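Local coordinates for protein putative fructosamine-3-kinase (Thermobifida fusca YX, PDB 3F7W) that is a putative fructosamine-3-kinase of the protein-kinase-like clan, probably a transferase that phosphorylates sugar-modified amines, at residues A[141-155]-A[168-182]. Sequence-based numbering, arbitrary orientation. Where two conformers were deposited one is given.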
loop_
_atom_site.group_PDB
_atom_site.type_symbol
_atom_site.label_atom_id
_atom_site.label_comp_id
_atom_site.label_asym_id
_atom_site.label_seq_id
_atom_site.Cartn_x
_atom_site.Cartn_y
_atom_site.Cartn_z
ATOM N N TRP A 141 -18.668 1.163 -1.303
ATOM C CA TRP A 141 -17.435 1.919 -1.474
ATOM C C TRP A 141 -17.531 3.439 -1.206
ATOM O O TRP A 141 -16.660 3.989 -0.521
ATOM C CB TRP A 141 -16.789 1.620 -2.839
ATOM C CG TRP A 141 -15.468 2.302 -2.984
ATOM C CD1 TRP A 141 -14.297 1.914 -2.459
ATOM C CD2 TRP A 141 -15.226 3.530 -3.664
ATOM N NE1 TRP A 141 -13.307 2.823 -2.765
ATOM C CE2 TRP A 141 -13.854 3.823 -3.516
ATOM C CE3 TRP A 141 -16.032 4.406 -4.390
ATOM C CZ2 TRP A 141 -13.273 4.953 -4.055
ATOM C CZ3 TRP A 141 -15.453 5.542 -4.924
ATOM C CH2 TRP A 141 -14.071 5.796 -4.760
ATOM N N PRO A 142 -18.552 4.130 -1.754
ATOM C CA PRO A 142 -18.548 5.588 -1.562
ATOM C C PRO A 142 -18.502 6.009 -0.098
ATOM O O PRO A 142 -17.744 6.909 0.257
ATOM C CB PRO A 142 -19.873 6.045 -2.230
ATOM C CG PRO A 142 -20.162 4.977 -3.231
ATOM C CD PRO A 142 -19.706 3.698 -2.562
ATOM N N GLU A 143 -19.283 5.342 0.746
ATOM C CA GLU A 143 -19.271 5.636 2.181
ATOM C C GLU A 143 -17.926 5.301 2.842
ATOM O O GLU A 143 -17.403 6.056 3.651
ATOM C CB GLU A 143 -20.390 4.853 2.872
ATOM C CG GLU A 143 -21.807 5.340 2.551
ATOM C CD GLU A 143 -22.294 5.059 1.118
ATOM O OE1 GLU A 143 -21.802 4.126 0.420
ATOM O OE2 GLU A 143 -23.213 5.792 0.695
ATOM N N PHE A 144 -17.411 4.125 2.539
ATOM C CA PHE A 144 -16.106 3.731 3.008
ATOM C C PHE A 144 -15.025 4.754 2.614
ATOM O O PHE A 144 -14.220 5.185 3.444
ATOM C CB PHE A 144 -15.787 2.345 2.434
ATOM C CG PHE A 144 -14.374 1.926 2.612
ATOM C CD1 PHE A 144 -13.901 1.540 3.856
ATOM C CD2 PHE A 144 -13.508 1.902 1.522
ATOM C CE1 PHE A 144 -12.583 1.159 4.013
ATOM C CE2 PHE A 144 -12.189 1.502 1.681
ATOM C CZ PHE A 144 -11.736 1.136 2.924
ATOM N N TYR A 145 -15.010 5.153 1.344
ATOM C CA TYR A 145 -13.955 6.024 0.855
ATOM C C TYR A 145 -14.051 7.408 1.508
ATOM O O TYR A 145 -13.078 7.903 2.066
ATOM C CB TYR A 145 -14.054 6.145 -0.654
ATOM C CG TYR A 145 -12.849 6.770 -1.315
ATOM C CD1 TYR A 145 -11.596 6.189 -1.198
ATOM C CD2 TYR A 145 -12.968 7.916 -2.097
ATOM C CE1 TYR A 145 -10.475 6.742 -1.844
ATOM C CE2 TYR A 145 -11.864 8.468 -2.744
ATOM C CZ TYR A 145 -10.613 7.881 -2.607
ATOM O OH TYR A 145 -9.504 8.418 -3.229
ATOM N N ALA A 146 -15.247 7.997 1.477
ATOM C CA ALA A 146 -15.472 9.319 2.067
ATOM C C ALA A 146 -15.099 9.331 3.552
ATOM O O ALA A 146 -14.271 10.135 3.982
ATOM C CB ALA A 146 -16.910 9.783 1.853
ATOM N N GLU A 147 -15.657 8.405 4.318
ATOM C CA GLU A 147 -15.611 8.470 5.779
ATOM C C GLU A 147 -14.313 7.908 6.372
ATOM O O GLU A 147 -13.851 8.377 7.423
ATOM C CB GLU A 147 -16.790 7.715 6.373
ATOM C CG GLU A 147 -18.150 8.262 5.946
ATOM C CD GLU A 147 -19.295 7.339 6.289
ATOM O OE1 GLU A 147 -19.181 6.593 7.262
ATOM O OE2 GLU A 147 -20.341 7.382 5.615
ATOM N N GLN A 148 -13.745 6.919 5.693
ATOM C CA GLN A 148 -12.542 6.206 6.176
ATOM C C GLN A 148 -11.251 6.431 5.374
ATOM O O GLN A 148 -10.161 6.122 5.877
ATOM C CB GLN A 148 -12.852 4.700 6.288
ATOM C CG GLN A 148 -13.944 4.480 7.339
ATOM C CD GLN A 148 -14.446 3.050 7.479
ATOM O OE1 GLN A 148 -15.620 2.873 7.777
ATOM N NE2 GLN A 148 -13.563 2.027 7.306
ATOM N N ARG A 149 -11.356 6.948 4.146
ATOM C CA ARG A 149 -10.176 7.189 3.319
ATOM C C ARG A 149 -9.908 8.662 2.977
ATOM O O ARG A 149 -8.765 9.018 2.654
ATOM C CB ARG A 149 -10.209 6.318 2.054
ATOM C CG ARG A 149 -10.099 4.773 2.334
ATOM C CD ARG A 149 -8.720 4.402 2.855
ATOM N NE ARG A 149 -8.582 3.012 3.241
ATOM C CZ ARG A 149 -8.932 2.512 4.430
ATOM N NH1 ARG A 149 -9.488 3.280 5.360
ATOM N NH2 ARG A 149 -8.729 1.228 4.689
ATOM N N ILE A 150 -10.939 9.511 3.059
ATOM C CA ILE A 150 -10.801 10.927 2.703
ATOM C C ILE A 150 -10.913 11.836 3.921
ATOM O O ILE A 150 -9.972 12.578 4.224
ATOM C CB ILE A 150 -11.825 11.365 1.617
ATOM C CG1 ILE A 150 -11.630 10.555 0.324
ATOM C CG2 ILE A 150 -11.685 12.900 1.317
ATOM C CD1 ILE A 150 -10.241 10.699 -0.300
ATOM N N LEU A 151 -12.057 11.799 4.599
ATOM C CA LEU A 151 -12.352 12.816 5.619
ATOM C C LEU A 151 -11.302 12.873 6.745
ATOM O O LEU A 151 -10.879 13.963 7.142
ATOM C CB LEU A 151 -13.772 12.646 6.180
ATOM C CG LEU A 151 -14.904 13.137 5.267
ATOM C CD1 LEU A 151 -16.330 12.780 5.784
ATOM C CD2 LEU A 151 -14.795 14.646 5.075
ATOM N N PRO A 152 -10.891 11.716 7.281
ATOM C CA PRO A 152 -9.920 11.791 8.378
ATOM C C PRO A 152 -8.620 12.551 8.030
ATOM O O PRO A 152 -8.143 13.351 8.846
ATOM C CB PRO A 152 -9.693 10.312 8.756
ATOM C CG PRO A 152 -10.894 9.608 8.273
ATOM C CD PRO A 152 -11.303 10.332 7.010
ATOM N N TYR A 153 -8.095 12.359 6.819
ATOM C CA TYR A 153 -6.831 12.988 6.399
ATOM C C TYR A 153 -7.069 14.438 5.975
ATOM O O TYR A 153 -6.215 15.286 6.166
ATOM C CB TYR A 153 -6.178 12.178 5.256
ATOM C CG TYR A 153 -6.063 10.733 5.680
ATOM C CD1 TYR A 153 -5.149 10.371 6.670
ATOM C CD2 TYR A 153 -6.926 9.761 5.200
ATOM C CE1 TYR A 153 -5.066 9.060 7.133
ATOM C CE2 TYR A 153 -6.850 8.426 5.653
ATOM C CZ TYR A 153 -5.921 8.104 6.638
ATOM O OH TYR A 153 -5.829 6.838 7.148
ATOM N N LEU A 154 -8.227 14.702 5.387
ATOM C CA LEU A 154 -8.631 16.082 5.074
ATOM C C LEU A 154 -8.687 16.954 6.339
ATOM O O LEU A 154 -8.123 18.060 6.377
ATOM C CB LEU A 154 -9.977 16.094 4.348
ATOM C CG LEU A 154 -10.514 17.456 3.871
ATOM C CD1 LEU A 154 -9.575 18.008 2.771
ATOM C CD2 LEU A 154 -11.948 17.283 3.332
ATOM N N ARG A 155 -9.354 16.449 7.377
ATOM C CA ARG A 155 -9.462 17.171 8.640
ATOM C C ARG A 155 -8.101 17.344 9.297
ATOM O O ARG A 155 -7.791 18.412 9.819
ATOM C CB ARG A 155 -10.418 16.468 9.614
ATOM C CG ARG A 155 -11.841 16.259 9.085
ATOM C CD ARG A 155 -12.610 17.558 8.920
ATOM N NE ARG A 155 -13.907 17.316 8.283
ATOM C CZ ARG A 155 -14.369 17.933 7.198
ATOM N NH1 ARG A 155 -13.672 18.881 6.592
ATOM N NH2 ARG A 155 -15.570 17.607 6.731
ATOM N N VAL A 168 -10.490 22.559 1.543
ATOM C CA VAL A 168 -11.418 21.635 2.201
ATOM C C VAL A 168 -12.780 21.626 1.519
ATOM O O VAL A 168 -13.333 20.570 1.253
ATOM C CB VAL A 168 -11.590 21.987 3.695
ATOM C CG1 VAL A 168 -12.760 21.192 4.318
ATOM C CG2 VAL A 168 -10.270 21.731 4.447
ATOM N N ARG A 169 -13.316 22.808 1.227
ATOM C CA ARG A 169 -14.579 22.893 0.502
ATOM C C ARG A 169 -14.517 22.232 -0.875
ATOM O O ARG A 169 -15.477 21.564 -1.282
ATOM C CB ARG A 169 -15.040 24.333 0.405
ATOM C CG ARG A 169 -15.804 24.780 1.654
ATOM C CD ARG A 169 -16.521 26.132 1.468
ATOM N NE ARG A 169 -15.591 27.224 1.168
ATOM C CZ ARG A 169 -14.898 27.924 2.072
ATOM N NH1 ARG A 169 -15.005 27.672 3.379
ATOM N NH2 ARG A 169 -14.083 28.888 1.656
ATOM N N LEU A 170 -13.388 22.396 -1.573
ATOM C CA LEU A 170 -13.177 21.749 -2.873
ATOM C C LEU A 170 -13.239 20.229 -2.750
ATOM O O LEU A 170 -13.916 19.555 -3.539
ATOM C CB LEU A 170 -11.836 22.181 -3.497
ATOM C CG LEU A 170 -11.341 21.346 -4.684
ATOM C CD1 LEU A 170 -12.390 21.305 -5.827
ATOM C CD2 LEU A 170 -9.976 21.835 -5.182
ATOM N N VAL A 171 -12.552 19.666 -1.759
ATOM C CA VAL A 171 -12.598 18.211 -1.584
ATOM C C VAL A 171 -14.009 17.777 -1.164
ATOM O O VAL A 171 -14.490 16.718 -1.568
ATOM C CB VAL A 171 -11.514 17.688 -0.596
ATOM C CG1 VAL A 171 -11.696 16.165 -0.332
ATOM C CG2 VAL A 171 -10.130 17.982 -1.152
ATOM N N GLU A 172 -14.679 18.601 -0.376
ATOM C CA GLU A 172 -16.048 18.285 0.050
ATOM C C GLU A 172 -17.046 18.271 -1.117
ATOM O O GLU A 172 -18.013 17.523 -1.078
ATOM C CB GLU A 172 -16.504 19.257 1.138
ATOM C CG GLU A 172 -15.848 18.965 2.468
ATOM C CD GLU A 172 -16.206 19.946 3.563
ATOM O OE1 GLU A 172 -16.495 21.121 3.261
ATOM O OE2 GLU A 172 -16.165 19.534 4.743
ATOM N N LYS A 173 -16.806 19.098 -2.140
ATOM C CA LYS A 173 -17.584 19.044 -3.392
ATOM C C LYS A 173 -17.493 17.681 -4.071
ATOM O O LYS A 173 -18.499 17.147 -4.552
ATOM C CB LYS A 173 -17.119 20.122 -4.378
ATOM C CG LYS A 173 -17.655 21.479 -4.077
ATOM C CD LYS A 173 -17.216 22.519 -5.103
ATOM C CE LYS A 173 -18.063 23.787 -4.977
ATOM N NZ LYS A 173 -17.226 24.996 -5.119
ATOM N N VAL A 174 -16.290 17.098 -4.098
ATOM C CA VAL A 174 -16.118 15.793 -4.685
ATOM C C VAL A 174 -16.933 14.767 -3.909
ATOM O O VAL A 174 -17.631 13.951 -4.509
ATOM C CB VAL A 174 -14.624 15.365 -4.711
ATOM C CG1 VAL A 174 -14.479 13.943 -5.278
ATOM C CG2 VAL A 174 -13.800 16.367 -5.526
ATOM N N LEU A 175 -16.824 14.807 -2.580
ATOM C CA LEU A 175 -17.539 13.869 -1.717
ATOM C C LEU A 175 -19.057 13.984 -1.912
ATOM O O LEU A 175 -19.767 12.973 -1.979
ATOM C CB LEU A 175 -17.149 14.083 -0.242
ATOM C CG LEU A 175 -15.693 13.735 0.097
ATOM C CD1 LEU A 175 -15.418 13.983 1.575
ATOM C CD2 LEU A 175 -15.355 12.296 -0.327
ATOM N N ASP A 176 -19.538 15.208 -2.054
ATOM C CA ASP A 176 -20.967 15.439 -2.260
ATOM C C ASP A 176 -21.439 14.887 -3.602
ATOM O O ASP A 176 -22.630 14.593 -3.752
ATOM C CB ASP A 176 -21.294 16.931 -2.163
ATOM C CG ASP A 176 -21.193 17.472 -0.740
ATOM O OD1 ASP A 176 -21.064 16.679 0.228
ATOM O OD2 ASP A 176 -21.250 18.714 -0.589
ATOM N N ALA A 177 -20.513 14.763 -4.564
ATOM C CA ALA A 177 -20.803 14.270 -5.918
ATOM C C ALA A 177 -20.424 12.800 -6.083
ATOM O O ALA A 177 -20.547 12.223 -7.169
ATOM C CB ALA A 177 -20.077 15.140 -6.949
ATOM N N LEU A 178 -19.987 12.186 -4.988
ATOM C CA LEU A 178 -19.341 10.887 -5.048
ATOM C C LEU A 178 -20.254 9.788 -5.569
ATOM O O LEU A 178 -19.795 8.894 -6.272
ATOM C CB LEU A 178 -18.749 10.508 -3.679
ATOM C CG LEU A 178 -17.806 9.318 -3.593
ATOM C CD1 LEU A 178 -16.673 9.441 -4.609
ATOM C CD2 LEU A 178 -17.256 9.166 -2.146
ATOM N N ASP A 179 -21.546 9.820 -5.250
ATOM C CA ASP A 179 -22.428 8.722 -5.692
ATOM C C ASP A 179 -22.798 8.825 -7.190
ATOM O O ASP A 179 -23.475 7.949 -7.722
ATOM C CB ASP A 179 -23.659 8.550 -4.770
ATOM C CG ASP A 179 -23.438 7.483 -3.676
ATOM O OD1 ASP A 179 -23.553 6.262 -3.969
ATOM O OD2 ASP A 179 -23.150 7.868 -2.517
ATOM N N HIS A 180 -22.342 9.880 -7.866
ATOM C CA HIS A 180 -22.252 9.861 -9.335
ATOM C C HIS A 180 -20.835 9.511 -9.773
ATOM O O HIS A 180 -20.630 8.629 -10.605
ATOM C CB HIS A 180 -22.615 11.201 -9.967
ATOM C CG HIS A 180 -22.183 11.324 -11.400
ATOM N ND1 HIS A 180 -22.704 10.537 -12.408
ATOM C CD2 HIS A 180 -21.262 12.125 -11.990
ATOM C CE1 HIS A 180 -22.131 10.857 -13.555
ATOM N NE2 HIS A 180 -21.249 11.815 -13.329
ATOM N N LEU A 181 -19.856 10.177 -9.171
ATOM C CA LEU A 181 -18.451 10.053 -9.612
ATOM C C LEU A 181 -17.889 8.633 -9.463
ATOM O O LEU A 181 -17.014 8.231 -10.221
ATOM C CB LEU A 181 -17.560 11.053 -8.858
ATOM C CG LEU A 181 -17.896 12.529 -9.120
ATOM C CD1 LEU A 181 -17.066 13.415 -8.219
ATOM C CD2 LEU A 181 -17.686 12.924 -10.582
ATOM N N ALA A 182 -18.412 7.882 -8.494
ATOM C CA ALA A 182 -17.925 6.540 -8.156
ATOM C C ALA A 182 -17.957 5.495 -9.275
ATOM O O ALA A 182 -17.210 4.520 -9.240
ATOM C CB ALA A 182 -18.711 6.014 -6.947
HETATM O O HOH W 1 -23.372 3.603 -1.764
#
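Helix 141-155 and helix 168-176 run antiparallel at 162°, their axes 10.9 Å apart at closest approach, with Ala146 facing Leu175 and Leu154 facing Val168; helix 178-181 carries the contact on to Pro142. The seam is apolar along most of its length. At its middle Leu175 forks over the partner helix: CD2 lies 3.7 Å from Ala146 CB, whereas CD1 meets Leu151 CD2 at 3.6 Å and also reaches Ile150 CG2. Consistent with the small Ala146 side chain, the backbones come close here. Towards the far end, Leu154 has CG anti to the backbone N (chi1 -177°) and meets Val171 tip to tip, its CD2 being 3.8 Å from Val171 CG1. Val171 CG1 also packs against Ile150 CG2. At the other end, Leu178 splits its methyls, CD1 approaching the Trp141 ring obliquely and CD2 lying against the backbone of Pro142, while Ala182 CB sits at the edge of the indole, 3.9 Å from Trp141 CZ3.

The charged pairs lie toward the two ends of the seam. In one of its two conformers Arg155, bent at chi2 (-68°), brings its guanidinium edge to Glu172, and both terminal nitrogens grip one oxygen: NH2 donates to OE2 at 2.8 Å, nearly along the C-O axis, and NH1 donates to it at 3.2 Å from above the carboxylate plane. At the opposite end, in one of two Asp179 conformers, Glu143 OE2 and Asp179 OD2 are 3.8 Å apart, probably like-charged. A water donates to Glu143 OE1 and weakly to Asp179 OD1, perhaps partly offsetting their proximity; Thr140 also bonds Glu143 OE1.

This antiparallel pair probably belongs to the helical lobe of a kinase-like fold: Tyr145, Ile150 and Leu178 pack on helix 251-270, Leu170 and Val174 on helix 275-286, and Tyr153 on strand 131-133.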